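Local coordinates for arginyl-trna synthetase (PDB 1IQ0), which probably catalyses the ATP-dependent attachment of L-arginine to tRNA(Arg), with release of AMP and diphosphate, at residues Leu23-Ala28 against Gly34-Pro39; Leu2-Glu7 against Ala515-Ala520; Val68-Pro73 against Asn79-Thr84. All blocks are in the same frame, centred on the assembly; numbering follows the deposited sequence.

Interaction 1: Leu23-Ala28 against Gly34-Pro39; sequences LKVARA and GDYGVP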
ATOM      1  N   LEU A  23       9.829 -17.793  16.589  1.00 47.05           N
ATOM      2  CA  LEU A  23       8.541 -17.470  17.188  1.00 39.67           C
ATOM      3  C   LEU A  23       8.294 -15.965  17.251  1.00 35.27           C
ATOM      4  O   LEU A  23       9.226 -15.180  17.439  1.00 33.41           O
ATOM      5  CB  LEU A  23       8.456 -18.055  18.601  1.00 51.71           C
ATOM      6  CG  LEU A  23       8.404 -19.576  18.736  1.00 50.30           C
ATOM      7  CD1 LEU A  23       8.278 -19.942  20.206  1.00 50.08           C
ATOM      8  CD2 LEU A  23       7.224 -20.126  17.955  1.00 52.96           C
ATOM      9  N   LYS A  24       7.035 -15.567  17.098  1.00 41.38           N
ATOM     10  CA  LYS A  24       6.680 -14.155  17.151  1.00 38.49           C
ATOM     11  C   LYS A  24       6.213 -13.765  18.550  1.00 34.91           C
ATOM     12  O   LYS A  24       5.455 -14.489  19.191  1.00 32.04           O
ATOM     13  CB  LYS A  24       5.570 -13.836  16.146  1.00 50.33           C
ATOM     14  CG  LYS A  24       5.923 -14.100  14.684  1.00 51.03           C
ATOM     15  CD  LYS A  24       7.202 -13.387  14.242  1.00 52.90           C
ATOM     16  CE  LYS A  24       7.189 -11.905  14.588  1.00 57.00           C
ATOM     17  NZ  LYS A  24       5.946 -11.228  14.147  1.00 55.63           N
ATOM     18  N   VAL A  25       6.686 -12.619  19.019  1.00 36.84           N
ATOM     19  CA  VAL A  25       6.301 -12.114  20.326  1.00 37.01           C
ATOM     20  C   VAL A  25       5.111 -11.183  20.079  1.00 37.53           C
ATOM     21  O   VAL A  25       4.984 -10.604  18.998  1.00 37.89           O
ATOM     22  CB  VAL A  25       7.465 -11.322  20.984  1.00 53.61           C
ATOM     23  CG1 VAL A  25       7.618  -9.967  20.320  1.00 53.15           C
ATOM     24  CG2 VAL A  25       7.218 -11.164  22.469  1.00 53.55           C
ATOM     25  N   ALA A  26       4.235 -11.056  21.067  1.00 39.10           N
ATOM     26  CA  ALA A  26       3.067 -10.191  20.941  1.00 37.01           C
ATOM     27  C   ALA A  26       2.742  -9.606  22.304  1.00 39.11           C
ATOM     28  O   ALA A  26       3.200 -10.117  23.324  1.00 39.68           O
ATOM     29  CB  ALA A  26       1.873 -10.989  20.410  1.00 34.57           C
ATOM     30  N   ARG A  27       1.958  -8.531  22.319  1.00 34.00           N
ATOM     31  CA  ARG A  27       1.571  -7.887  23.566  1.00 33.32           C
ATOM     32  C   ARG A  27       0.863  -8.879  24.477  1.00 36.06           C
ATOM     33  O   ARG A  27      -0.055  -9.581  24.053  1.00 36.26           O
ATOM     34  CB  ARG A  27       0.659  -6.688  23.282  1.00 28.58           C
ATOM     35  CG  ARG A  27       1.398  -5.478  22.715  1.00 28.44           C
ATOM     36  CD  ARG A  27       2.322  -4.883  23.766  1.00 25.45           C
ATOM     37  NE  ARG A  27       1.568  -4.273  24.855  1.00 21.26           N
ATOM     38  CZ  ARG A  27       0.994  -3.072  24.792  1.00 23.51           C
ATOM     39  NH1 ARG A  27       1.092  -2.344  23.689  1.00 16.02           N
ATOM     40  NH2 ARG A  27       0.323  -2.597  25.836  1.00 20.15           N
ATOM     41  N   ALA A  28       1.298  -8.934  25.731  1.00 31.06           N
ATOM     42  CA  ALA A  28       0.711  -9.841  26.710  1.00 37.45           C
ATOM     43  C   ALA A  28      -0.675  -9.368  27.144  1.00 43.78           C
ATOM     44  O   ALA A  28      -0.999  -8.184  27.030  1.00 43.78           O
ATOM     45  CB  ALA A  28       1.630  -9.957  27.928  1.00 41.37           C
ATOM     46  N   GLY A  34       3.366  -9.606  32.735  1.00 51.43           N
ATOM     47  CA  GLY A  34       4.257  -9.122  31.697  1.00 44.33           C
ATOM     48  C   GLY A  34       3.721  -8.193  30.623  1.00 39.74           C
ATOM     49  O   GLY A  34       2.535  -7.879  30.566  1.00 38.06           O
ATOM     50  N   ASP A  35       4.625  -7.765  29.747  1.00 35.64           N
ATOM     51  CA  ASP A  35       4.288  -6.863  28.664  1.00 33.80           C
ATOM     52  C   ASP A  35       4.227  -7.589  27.331  1.00 34.49           C
ATOM     53  O   ASP A  35       3.377  -7.289  26.486  1.00 32.78           O
ATOM     54  CB  ASP A  35       5.326  -5.748  28.595  1.00 31.09           C
ATOM     55  CG  ASP A  35       5.485  -5.028  29.921  1.00 29.02           C
ATOM     56  OD1 ASP A  35       4.460  -4.583  30.476  1.00 31.40           O
ATOM     57  OD2 ASP A  35       6.624  -4.905  30.409  1.00 27.03           O
ATOM     58  N   TYR A  36       5.140  -8.541  27.150  1.00 42.67           N
ATOM     59  CA  TYR A  36       5.221  -9.321  25.922  1.00 40.05           C
ATOM     60  C   TYR A  36       5.261 -10.813  26.211  1.00 40.31           C
ATOM     61  O   TYR A  36       5.761 -11.248  27.245  1.00 37.42           O
ATOM     62  CB  TYR A  36       6.470  -8.936  25.127  1.00 38.47           C
ATOM     63  CG  TYR A  36       6.443  -7.527  24.585  1.00 38.99           C
ATOM     64  CD1 TYR A  36       7.295  -6.548  25.086  1.00 40.59           C
ATOM     65  CD2 TYR A  36       5.553  -7.173  23.576  1.00 40.41           C
ATOM     66  CE1 TYR A  36       7.259  -5.240  24.593  1.00 38.77           C
ATOM     67  CE2 TYR A  36       5.509  -5.877  23.079  1.00 42.94           C
ATOM     68  CZ  TYR A  36       6.364  -4.915  23.591  1.00 42.70           C
ATOM     69  OH  TYR A  36       6.315  -3.635  23.095  1.00 46.76           O
ATOM     70  N   GLY A  37       4.737 -11.597  25.281  1.00 38.31           N
ATOM     71  CA  GLY A  37       4.729 -13.032  25.457  1.00 38.87           C
ATOM     72  C   GLY A  37       4.863 -13.774  24.146  1.00 40.64           C
ATOM     73  O   GLY A  37       4.587 -13.241  23.068  1.00 37.76           O
ATOM     74  N   VAL A  38       5.301 -15.019  24.239  1.00 35.12           N
ATOM     75  CA  VAL A  38       5.462 -15.851  23.067  1.00 34.50           C
ATOM     76  C   VAL A  38       4.709 -17.153  23.317  1.00 34.43           C
ATOM     77  O   VAL A  38       4.804 -17.740  24.399  1.00 33.12           O
ATOM     78  CB  VAL A  38       6.951 -16.141  22.800  1.00 42.52           C
ATOM     79  CG1 VAL A  38       7.554 -16.916  23.966  1.00 44.21           C
ATOM     80  CG2 VAL A  38       7.100 -16.906  21.501  1.00 45.12           C
ATOM     81  N   PRO A  39       3.924 -17.607  22.330  1.00 38.22           N
ATOM     82  CA  PRO A  39       3.159 -18.848  22.470  1.00 41.49           C
ATOM     83  C   PRO A  39       4.020 -20.067  22.130  1.00 43.97           C
ATOM     84  O   PRO A  39       4.830 -20.015  21.206  1.00 46.55           O
ATOM     85  CB  PRO A  39       2.028 -18.654  21.472  1.00 41.88           C
ATOM     86  CG  PRO A  39       2.744 -17.972  20.334  1.00 39.52           C
ATOM     87  CD  PRO A  39       3.620 -16.943  21.048  1.00 40.02           C
TER
HETATM   88  O   HOH W   1       0.742  -5.477  27.237  1.00 39.16           O
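The carbonyl oxygen of Asp35 gathers several contacts, most of them from the 23-28 chain. Its main donor is Ala28 N, 2.8 Å from Asp35 O, with the N-H aimed straight at the oxygen (179°) although the donor stands 50° above the carbonyl plane. The CA-H of Arg27 adds a softer contact, and a water lies within reach of the same oxygen while accepting a bond from Arg27 NE at 2.8 Å. Further along, Ala26 and Gly37 form a hydrogen-bonded antiparallel pair, closed by Ala26 N to Gly37 O at 3.0 Å and by Gly37 N to Ala26 O at 2.9 Å. Here the backbones set the register, and the side chains fill in beside them. The bend at chi2 brings Arg27 CD to 3.4 Å from Tyr36 CE2, and a second bend at chi3 turns the guanidinium, its plane 77° from the ring's. Val25 holds CG2 anti to its backbone N, and this branch meets Tyr36 CB at 3.5 Å. At the other end, Leu23 crosses Val38 at about a right angle, and the spacing of 3.4 Å between Leu23 CB and Val38 CG2 is tight for two carbons. Gly34 has a backbone conformation in which any beta carbon would collide with the carbonyl oxygen before it, so only glycine is comfortable there. Asp35 and Tyr36, both opposite Phe80, make a classic beta bulge. This hairpin forms one side of a four-stranded antiparallel sheet, with strand 26-27 outermost and strand 36-39 next to strand 77-82. Beyond it, Arg27 makes salt bridges to Asp508 and Asp511, Tyr36 OH bonds to Asp511, and Asp35 pairs with Arg503 of helix 500-509; Leu23 rests on Leu14 of helix 3-15.

Interaction 2: Leu2-Glu7 against Ala515-Ala520; sequences LRRALE and AVLEAA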
ATOM      1  N   LEU A   2      13.259  -3.322  19.920  1.00 54.84           N
ATOM      2  CA  LEU A   2      12.991  -3.942  21.212  1.00 49.85           C
ATOM      3  C   LEU A   2      12.305  -5.296  21.035  1.00 47.68           C
ATOM      4  O   LEU A   2      12.846  -6.330  21.431  1.00 46.22           O
ATOM      5  CB  LEU A   2      12.118  -3.012  22.065  1.00 46.85           C
ATOM      6  CG  LEU A   2      12.023  -3.219  23.582  1.00 43.49           C
ATOM      7  CD1 LEU A   2      11.543  -4.621  23.889  1.00 42.49           C
ATOM      8  CD2 LEU A   2      13.376  -2.958  24.220  1.00 38.28           C
ATOM      9  N   ARG A   3      11.116  -5.291  20.438  1.00 38.62           N
ATOM     10  CA  ARG A   3      10.374  -6.530  20.223  1.00 35.21           C
ATOM     11  C   ARG A   3      11.119  -7.514  19.331  1.00 33.34           C
ATOM     12  O   ARG A   3      11.149  -8.707  19.624  1.00 33.66           O
ATOM     13  CB  ARG A   3       9.003  -6.234  19.623  1.00 45.03           C
ATOM     14  CG  ARG A   3       8.046  -5.584  20.593  1.00 42.68           C
ATOM     15  CD  ARG A   3       6.712  -5.292  19.941  1.00 40.94           C
ATOM     16  NE  ARG A   3       6.045  -6.502  19.472  1.00 40.00           N
ATOM     17  CZ  ARG A   3       4.808  -6.525  18.986  1.00 37.43           C
ATOM     18  NH1 ARG A   3       4.103  -5.404  18.908  1.00 34.72           N
ATOM     19  NH2 ARG A   3       4.273  -7.666  18.584  1.00 37.09           N
ATOM     20  N   ARG A   4      11.715  -7.018  18.250  1.00 33.40           N
ATOM     21  CA  ARG A   4      12.455  -7.875  17.330  1.00 36.11           C
ATOM     22  C   ARG A   4      13.730  -8.374  17.991  1.00 36.14           C
ATOM     23  O   ARG A   4      14.150  -9.514  17.770  1.00 36.55           O
ATOM     24  CB  ARG A   4      12.801  -7.120  16.037  1.00 49.63           C
ATOM     25  CG  ARG A   4      11.637  -6.975  15.049  1.00 52.73           C
ATOM     26  CD  ARG A   4      11.177  -8.330  14.526  1.00 53.82           C
ATOM     27  NE  ARG A   4       9.954  -8.252  13.723  1.00 58.65           N
ATOM     28  CZ  ARG A   4       9.902  -7.899  12.441  1.00 57.18           C
ATOM     29  NH1 ARG A   4      11.009  -7.582  11.784  1.00 52.86           N
ATOM     30  NH2 ARG A   4       8.735  -7.871  11.812  1.00 52.03           N
ATOM     31  N   ALA A   5      14.345  -7.517  18.800  1.00 38.34           N
ATOM     32  CA  ALA A   5      15.567  -7.888  19.502  1.00 36.66           C
ATOM     33  C   ALA A   5      15.232  -9.045  20.439  1.00 37.73           C
ATOM     34  O   ALA A   5      16.044  -9.948  20.654  1.00 37.19           O
ATOM     35  CB  ALA A   5      16.097  -6.703  20.293  1.00 30.86           C
ATOM     36  N   LEU A   6      14.018  -9.022  20.976  1.00 31.91           N
ATOM     37  CA  LEU A   6      13.575 -10.067  21.883  1.00 32.04           C
ATOM     38  C   LEU A   6      13.318 -11.371  21.123  1.00 35.86           C
ATOM     39  O   LEU A   6      13.642 -12.452  21.610  1.00 38.70           O
ATOM     40  CB  LEU A   6      12.312  -9.620  22.618  1.00 27.50           C
ATOM     41  CG  LEU A   6      11.728 -10.567  23.668  1.00 29.82           C
ATOM     42  CD1 LEU A   6      12.821 -11.070  24.619  1.00 25.00           C
ATOM     43  CD2 LEU A   6      10.638  -9.821  24.440  1.00 29.53           C
ATOM     44  N   GLU A   7      12.744 -11.268  19.930  1.00 35.27           N
ATOM     45  CA  GLU A   7      12.475 -12.452  19.126  1.00 36.26           C
ATOM     46  C   GLU A   7      13.799 -13.046  18.658  1.00 35.49           C
ATOM     47  O   GLU A   7      13.941 -14.260  18.565  1.00 35.19           O
ATOM     48  CB  GLU A   7      11.606 -12.101  17.915  1.00 39.56           C
ATOM     49  CG  GLU A   7      10.325 -11.381  18.282  1.00 40.57           C
ATOM     50  CD  GLU A   7       9.407 -11.158  17.097  1.00 41.87           C
ATOM     51  OE1 GLU A   7       9.915 -10.822  16.004  1.00 43.09           O
ATOM     52  OE2 GLU A   7       8.177 -11.306  17.268  1.00 41.76           O
ATOM     53  N   ALA A 515       4.473  -2.841  13.714  1.00 24.89           N
ATOM     54  CA  ALA A 515       3.314  -2.619  12.860  1.00 24.38           C
ATOM     55  C   ALA A 515       3.803  -2.277  11.453  1.00 24.14           C
ATOM     56  O   ALA A 515       3.233  -2.728  10.460  1.00 23.86           O
ATOM     57  CB  ALA A 515       2.452  -1.477  13.409  1.00 15.49           C
ATOM     58  N   VAL A 516       4.865  -1.481  11.372  1.00 22.49           N
ATOM     59  CA  VAL A 516       5.415  -1.107  10.077  1.00 23.51           C
ATOM     60  C   VAL A 516       6.040  -2.295   9.332  1.00 25.30           C
ATOM     61  O   VAL A 516       5.791  -2.493   8.138  1.00 25.26           O
ATOM     62  CB  VAL A 516       6.476  -0.009  10.214  1.00 25.82           C
ATOM     63  CG1 VAL A 516       7.121   0.254   8.861  1.00 28.42           C
ATOM     64  CG2 VAL A 516       5.836   1.263  10.743  1.00 27.63           C
ATOM     65  N   LEU A 517       6.843  -3.086  10.039  1.00 29.08           N
ATOM     66  CA  LEU A 517       7.500  -4.235   9.428  1.00 27.07           C
ATOM     67  C   LEU A 517       6.531  -5.349   9.057  1.00 25.38           C
ATOM     68  O   LEU A 517       6.697  -5.996   8.027  1.00 25.53           O
ATOM     69  CB  LEU A 517       8.598  -4.771  10.350  1.00 30.00           C
ATOM     70  CG  LEU A 517       9.758  -3.787  10.548  1.00 30.36           C
ATOM     71  CD1 LEU A 517      10.808  -4.393  11.476  1.00 31.17           C
ATOM     72  CD2 LEU A 517      10.372  -3.450   9.192  1.00 33.24           C
ATOM     73  N   GLU A 518       5.524  -5.584   9.889  1.00 25.41           N
ATOM     74  CA  GLU A 518       4.559  -6.622   9.566  1.00 27.94           C
ATOM     75  C   GLU A 518       3.793  -6.190   8.327  1.00 28.62           C
ATOM     76  O   GLU A 518       3.563  -6.989   7.423  1.00 29.43           O
ATOM     77  CB  GLU A 518       3.574  -6.858  10.714  1.00 28.19           C
ATOM     78  CG  GLU A 518       2.398  -7.735  10.296  1.00 28.42           C
ATOM     79  CD  GLU A 518       1.449  -8.057  11.427  1.00 33.57           C
ATOM     80  OE1 GLU A 518       0.296  -8.434  11.131  1.00 36.56           O
ATOM     81  OE2 GLU A 518       1.851  -7.952  12.605  1.00 35.25           O
ATOM     82  N   ALA A 519       3.404  -4.920   8.287  1.00 22.00           N
ATOM     83  CA  ALA A 519       2.664  -4.392   7.146  1.00 20.39           C
ATOM     84  C   ALA A 519       3.494  -4.529   5.876  1.00 19.98           C
ATOM     85  O   ALA A 519       2.970  -4.853   4.813  1.00 22.49           O
ATOM     86  CB  ALA A 519       2.309  -2.934   7.381  1.00 12.48           C
ATOM     87  N   ALA A 520       4.792  -4.272   5.992  1.00 23.75           N
ATOM     88  CA  ALA A 520       5.693  -4.370   4.852  1.00 24.60           C
ATOM     89  C   ALA A 520       5.876  -5.826   4.404  1.00 28.27           C
ATOM     90  O   ALA A 520       5.754  -6.138   3.216  1.00 28.15           O
ATOM     91  CB  ALA A 520       7.055  -3.750   5.202  1.00 19.42           C
TER
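Arg4 lays one face of its guanidinium over the Leu517 side chain, the two running obliquely to each other. The outer methyl does most of the touching: Leu517 CD1 sits 3.2 Å from Arg4 NH1 and 3.7 Å from Arg4 CZ. The other half of the group covers the root of the leucine, with Arg4 NH2 at 3.4 Å from Leu517 CB. The arginine chain bends at chi2 (-64°) and then runs out extended through chi3, which carries the flat group across the gap between two helices whose nearest alpha carbons, Arg4 CA and Leu517 CA, are 10.0 Å apart. Leucine meets it with a straight chi2 (-180°), reaching CD1 outward under the face. The contact is thus apolar against a charged plane, and the polar work falls to Arg4 NE, which forms a salt bridge with Glu7 OE1 at 3.4 Å and another with Glu514. These two carboxylates probably fix how the guanidinium is turned. An alanine here would remove the group covering Leu517 and is likely to leave Glu7 and Glu514 without this shared positive mate. Leu517 also touches Met1 and Ala139. Small and superficial as it is, the contact joins helix 3-15 of the N-terminal domain to helix 512-522 of the helical DALR anticodon-binding domain, an interdomain meeting in keeping with the architecture of arginyl-tRNA synthetases.

Interaction 3: Val68-Pro73 against Asn79-Thr84; sequences VEEAVP and NFRLRT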
ATOM      1  N   VAL A  68      14.991  -6.664  29.722  1.00 26.96           N
ATOM      2  CA  VAL A  68      13.976  -7.552  30.289  1.00 27.53           C
ATOM      3  C   VAL A  68      14.184  -7.742  31.792  1.00 30.09           C
ATOM      4  O   VAL A  68      15.248  -8.175  32.242  1.00 30.82           O
ATOM      5  CB  VAL A  68      13.973  -8.936  29.602  1.00 28.62           C
ATOM      6  CG1 VAL A  68      12.980  -9.867  30.300  1.00 24.35           C
ATOM      7  CG2 VAL A  68      13.586  -8.780  28.134  1.00 27.07           C
ATOM      8  N   GLU A  69      13.153  -7.408  32.558  1.00 32.58           N
ATOM      9  CA  GLU A  69      13.186  -7.513  34.011  1.00 35.20           C
ATOM     10  C   GLU A  69      13.103  -8.964  34.469  1.00 31.80           C
ATOM     11  O   GLU A  69      13.895  -9.407  35.300  1.00 28.06           O
ATOM     12  CB  GLU A  69      12.014  -6.725  34.607  1.00 44.28           C
ATOM     13  CG  GLU A  69      11.932  -6.716  36.131  1.00 57.35           C
ATOM     14  CD  GLU A  69      12.739  -5.595  36.759  1.00 59.01           C
ATOM     15  OE1 GLU A  69      13.982  -5.697  36.812  1.00 61.74           O
ATOM     16  OE2 GLU A  69      12.120  -4.599  37.192  1.00 65.06           O
ATOM     17  N   GLU A  70      12.140  -9.697  33.919  1.00 28.63           N
ATOM     18  CA  GLU A  70      11.931 -11.091  34.291  1.00 30.79           C
ATOM     19  C   GLU A  70      11.102 -11.845  33.252  1.00 30.60           C
ATOM     20  O   GLU A  70      10.217 -11.271  32.605  1.00 30.05           O
ATOM     21  CB  GLU A  70      11.228 -11.148  35.651  1.00 51.41           C
ATOM     22  CG  GLU A  70      10.747 -12.523  36.071  1.00 61.97           C
ATOM     23  CD  GLU A  70       9.952 -12.483  37.364  1.00 66.90           C
ATOM     24  OE1 GLU A  70      10.521 -12.078  38.399  1.00 72.71           O
ATOM     25  OE2 GLU A  70       8.759 -12.849  37.348  1.00 71.06           O
ATOM     26  N   ALA A  71      11.410 -13.129  33.089  1.00 30.34           N
ATOM     27  CA  ALA A  71      10.697 -13.991  32.155  1.00 31.64           C
ATOM     28  C   ALA A  71       9.858 -14.942  32.999  1.00 31.78           C
ATOM     29  O   ALA A  71      10.366 -15.555  33.937  1.00 32.46           O
ATOM     30  CB  ALA A  71      11.682 -14.776  31.295  1.00 25.37           C
ATOM     31  N   VAL A  72       8.579 -15.066  32.666  1.00 33.37           N
ATOM     32  CA  VAL A  72       7.684 -15.919  33.431  1.00 38.92           C
ATOM     33  C   VAL A  72       6.881 -16.892  32.583  1.00 41.49           C
ATOM     34  O   VAL A  72       6.090 -16.479  31.734  1.00 40.98           O
ATOM     35  CB  VAL A  72       6.681 -15.066  34.246  1.00 44.55           C
ATOM     36  CG1 VAL A  72       5.810 -15.966  35.115  1.00 42.89           C
ATOM     37  CG2 VAL A  72       7.432 -14.055  35.097  1.00 46.40           C
ATOM     38  N   PRO A  73       7.082 -18.201  32.793  1.00 50.52           N
ATOM     39  CA  PRO A  73       6.339 -19.209  32.027  1.00 52.67           C
ATOM     40  C   PRO A  73       4.889 -19.182  32.509  1.00 54.32           C
ATOM     41  O   PRO A  73       4.617 -19.479  33.671  1.00 55.49           O
ATOM     42  CB  PRO A  73       7.040 -20.512  32.398  1.00 48.16           C
ATOM     43  CG  PRO A  73       8.440 -20.071  32.722  1.00 47.56           C
ATOM     44  CD  PRO A  73       8.197 -18.820  33.528  1.00 47.10           C
ATOM     45  N   ASN A  79       6.047 -15.269  29.120  1.00 43.19           N
ATOM     46  CA  ASN A  79       5.879 -13.821  29.142  1.00 41.52           C
ATOM     47  C   ASN A  79       7.100 -13.081  29.652  1.00 42.37           C
ATOM     48  O   ASN A  79       7.900 -13.620  30.416  1.00 45.02           O
ATOM     49  CB  ASN A  79       4.666 -13.433  29.988  1.00 43.31           C
ATOM     50  CG  ASN A  79       3.363 -13.915  29.394  1.00 46.92           C
ATOM     51  OD1 ASN A  79       3.214 -14.005  28.174  1.00 53.03           O
ATOM     52  ND2 ASN A  79       2.402 -14.211  30.253  1.00 41.85           N
ATOM     53  N   PHE A  80       7.234 -11.832  29.221  1.00 33.75           N
ATOM     54  CA  PHE A  80       8.361 -11.014  29.630  1.00 32.80           C
ATOM     55  C   PHE A  80       7.922  -9.674  30.199  1.00 33.05           C
ATOM     56  O   PHE A  80       7.143  -8.942  29.579  1.00 33.11           O
ATOM     57  CB  PHE A  80       9.298 -10.760  28.445  1.00 32.78           C
ATOM     58  CG  PHE A  80       9.767 -12.007  27.763  1.00 30.35           C
ATOM     59  CD1 PHE A  80       8.964 -12.643  26.822  1.00 33.54           C
ATOM     60  CD2 PHE A  80      11.006 -12.559  28.075  1.00 33.68           C
ATOM     61  CE1 PHE A  80       9.391 -13.818  26.196  1.00 33.28           C
ATOM     62  CE2 PHE A  80      11.445 -13.732  27.457  1.00 33.63           C
ATOM     63  CZ  PHE A  80      10.635 -14.364  26.515  1.00 30.92           C
ATOM     64  N   ARG A  81       8.421  -9.360  31.387  1.00 27.08           N
ATOM     65  CA  ARG A  81       8.119  -8.091  32.015  1.00 27.76           C
ATOM     66  C   ARG A  81       9.359  -7.244  31.754  1.00 27.83           C
ATOM     67  O   ARG A  81      10.472  -7.652  32.085  1.00 27.38           O
ATOM     68  CB  ARG A  81       7.875  -8.274  33.517  1.00 40.22           C
ATOM     69  CG  ARG A  81       7.542  -6.977  34.267  1.00 43.80           C
ATOM     70  CD  ARG A  81       6.676  -7.255  35.494  1.00 48.86           C
ATOM     71  NE  ARG A  81       7.112  -8.453  36.210  1.00 49.98           N
ATOM     72  CZ  ARG A  81       8.211  -8.530  36.952  1.00 51.13           C
ATOM     73  NH1 ARG A  81       8.999  -7.474  37.095  1.00 51.50           N
ATOM     74  NH2 ARG A  81       8.531  -9.679  37.536  1.00 49.14           N
ATOM     75  N   LEU A  82       9.165  -6.080  31.141  1.00 31.59           N
ATOM     76  CA  LEU A  82      10.270  -5.196  30.808  1.00 31.33           C
ATOM     77  C   LEU A  82      10.683  -4.293  31.959  1.00 31.22           C
ATOM     78  O   LEU A  82       9.887  -4.001  32.850  1.00 31.86           O
ATOM     79  CB  LEU A  82       9.893  -4.327  29.601  1.00 28.76           C
ATOM     80  CG  LEU A  82       9.502  -5.063  28.308  1.00 33.53           C
ATOM     81  CD1 LEU A  82       9.191  -4.051  27.214  1.00 32.32           C
ATOM     82  CD2 LEU A  82      10.636  -5.992  27.868  1.00 30.75           C
ATOM     83  N   ARG A  83      11.939  -3.866  31.953  1.00 21.83           N
ATOM     84  CA  ARG A  83      12.396  -2.947  32.981  1.00 26.83           C
ATOM     85  C   ARG A  83      11.794  -1.609  32.561  1.00 25.61           C
ATOM     86  O   ARG A  83      11.994  -1.149  31.433  1.00 26.70           O
ATOM     87  CB  ARG A  83      13.924  -2.847  33.009  1.00 36.15           C
ATOM     88  CG  ARG A  83      14.636  -4.120  33.437  1.00 43.90           C
ATOM     89  CD  ARG A  83      16.070  -3.811  33.825  1.00 50.72           C
ATOM     90  NE  ARG A  83      16.737  -3.012  32.803  1.00 61.54           N
ATOM     91  CZ  ARG A  83      17.934  -2.452  32.949  1.00 66.80           C
ATOM     92  NH1 ARG A  83      18.606  -2.602  34.086  1.00 66.83           N
ATOM     93  NH2 ARG A  83      18.453  -1.733  31.960  1.00 67.84           N
ATOM     94  N   THR A  84      11.040  -0.996  33.459  1.00 30.29           N
ATOM     95  CA  THR A  84      10.394   0.273  33.154  1.00 29.96           C
ATOM     96  C   THR A  84      11.332   1.312  32.539  1.00 31.85           C
ATOM     97  O   THR A  84      10.992   1.934  31.536  1.00 30.88           O
ATOM     98  CB  THR A  84       9.721   0.821  34.412  1.00 28.20           C
ATOM     99  OG1 THR A  84       8.728  -0.124  34.837  1.00 26.31           O
ATOM    100  CG2 THR A  84       9.050   2.172  34.136  1.00 26.83           C
TER
HETATM  101  O   HOH W   2      11.164  -2.264  36.196  1.00 36.14           O
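Arg81 starts its run across the hairpin at CB, which lies 3.9 Å from Glu70 O. With CG anti to the backbone N (chi1 -180°), the chain first goes straight outward; CG and CD make no close contact with the partner strand and only carry the chain to a bend at chi3 (41°), which turns the guanidinium back over that strand. At the tip the two nitrogens divide the neighbours. NH1 of Arg81 meets the aliphatic part of Glu69, 3.2 Å from Glu69 CG, while the carboxylate oxygen Glu69 OE2 stays 4.2 Å from it. NH2 of Arg81 lies 3.2 Å from Glu70 OE2, a salt bridge to be read with caution because that oxygen is doubtfully placed; the carboxylate and guanidinium planes are steeply inclined, 76° apart. The backbone beneath sets both glutamates opposite Arg81: Arg81 O accepts two bonds, from Glu69 N at 2.7 Å and from Glu70 N at 3.2 Å, the signature of a classic beta bulge. Arg81 N returns a straight bond to Glu70 O, and Val72 with Asn79 closes the next hydrogen-bonded pair. A water links Glu69 OE2 to Thr84 N at the start of the following helix, and Arg83 pairs with Glu66. On the face carrying Ala71 and Phe80, Phe80 CD2 lies 4.0 Å from Ala71 CB; Val68 CG1, from the bulged end, comes to the ring's edge. Strand 68-74 is the outermost strand on this side of the sheet, and strand 77-82 lies between it and strand 36-39. Ala71 touches Leu64, Phe80 packs on Leu62 and on Leu6 and Ile10 of helix 3-15, and Pro73 lies against helix 51-60.

In the fold
Interactions 1 and 3 are two hairpins of one antiparallel sheet, their centres about 10 Å apart, sewn together where strands 36-39 and 77-82 adjoin: Asp35 N lies 2.8 Å from Phe80 O. Interaction 2, about 12 Å from interaction 1 centre to centre, begins in the helix that backs the sheet. Glu7 OE2 reaches Val25 N at 2.6 Å and Arg3 NH2 reaches Val25 O at 3.1 Å, while Leu6 and Leu2 pack towards Phe80 and Leu82 of interaction 3, about 18 Å away between centres. Along the chain both hairpins are nested inside the long loop that interaction 2 closes. None of the three includes residues of the predicted HIGH motif, Val112 to His122.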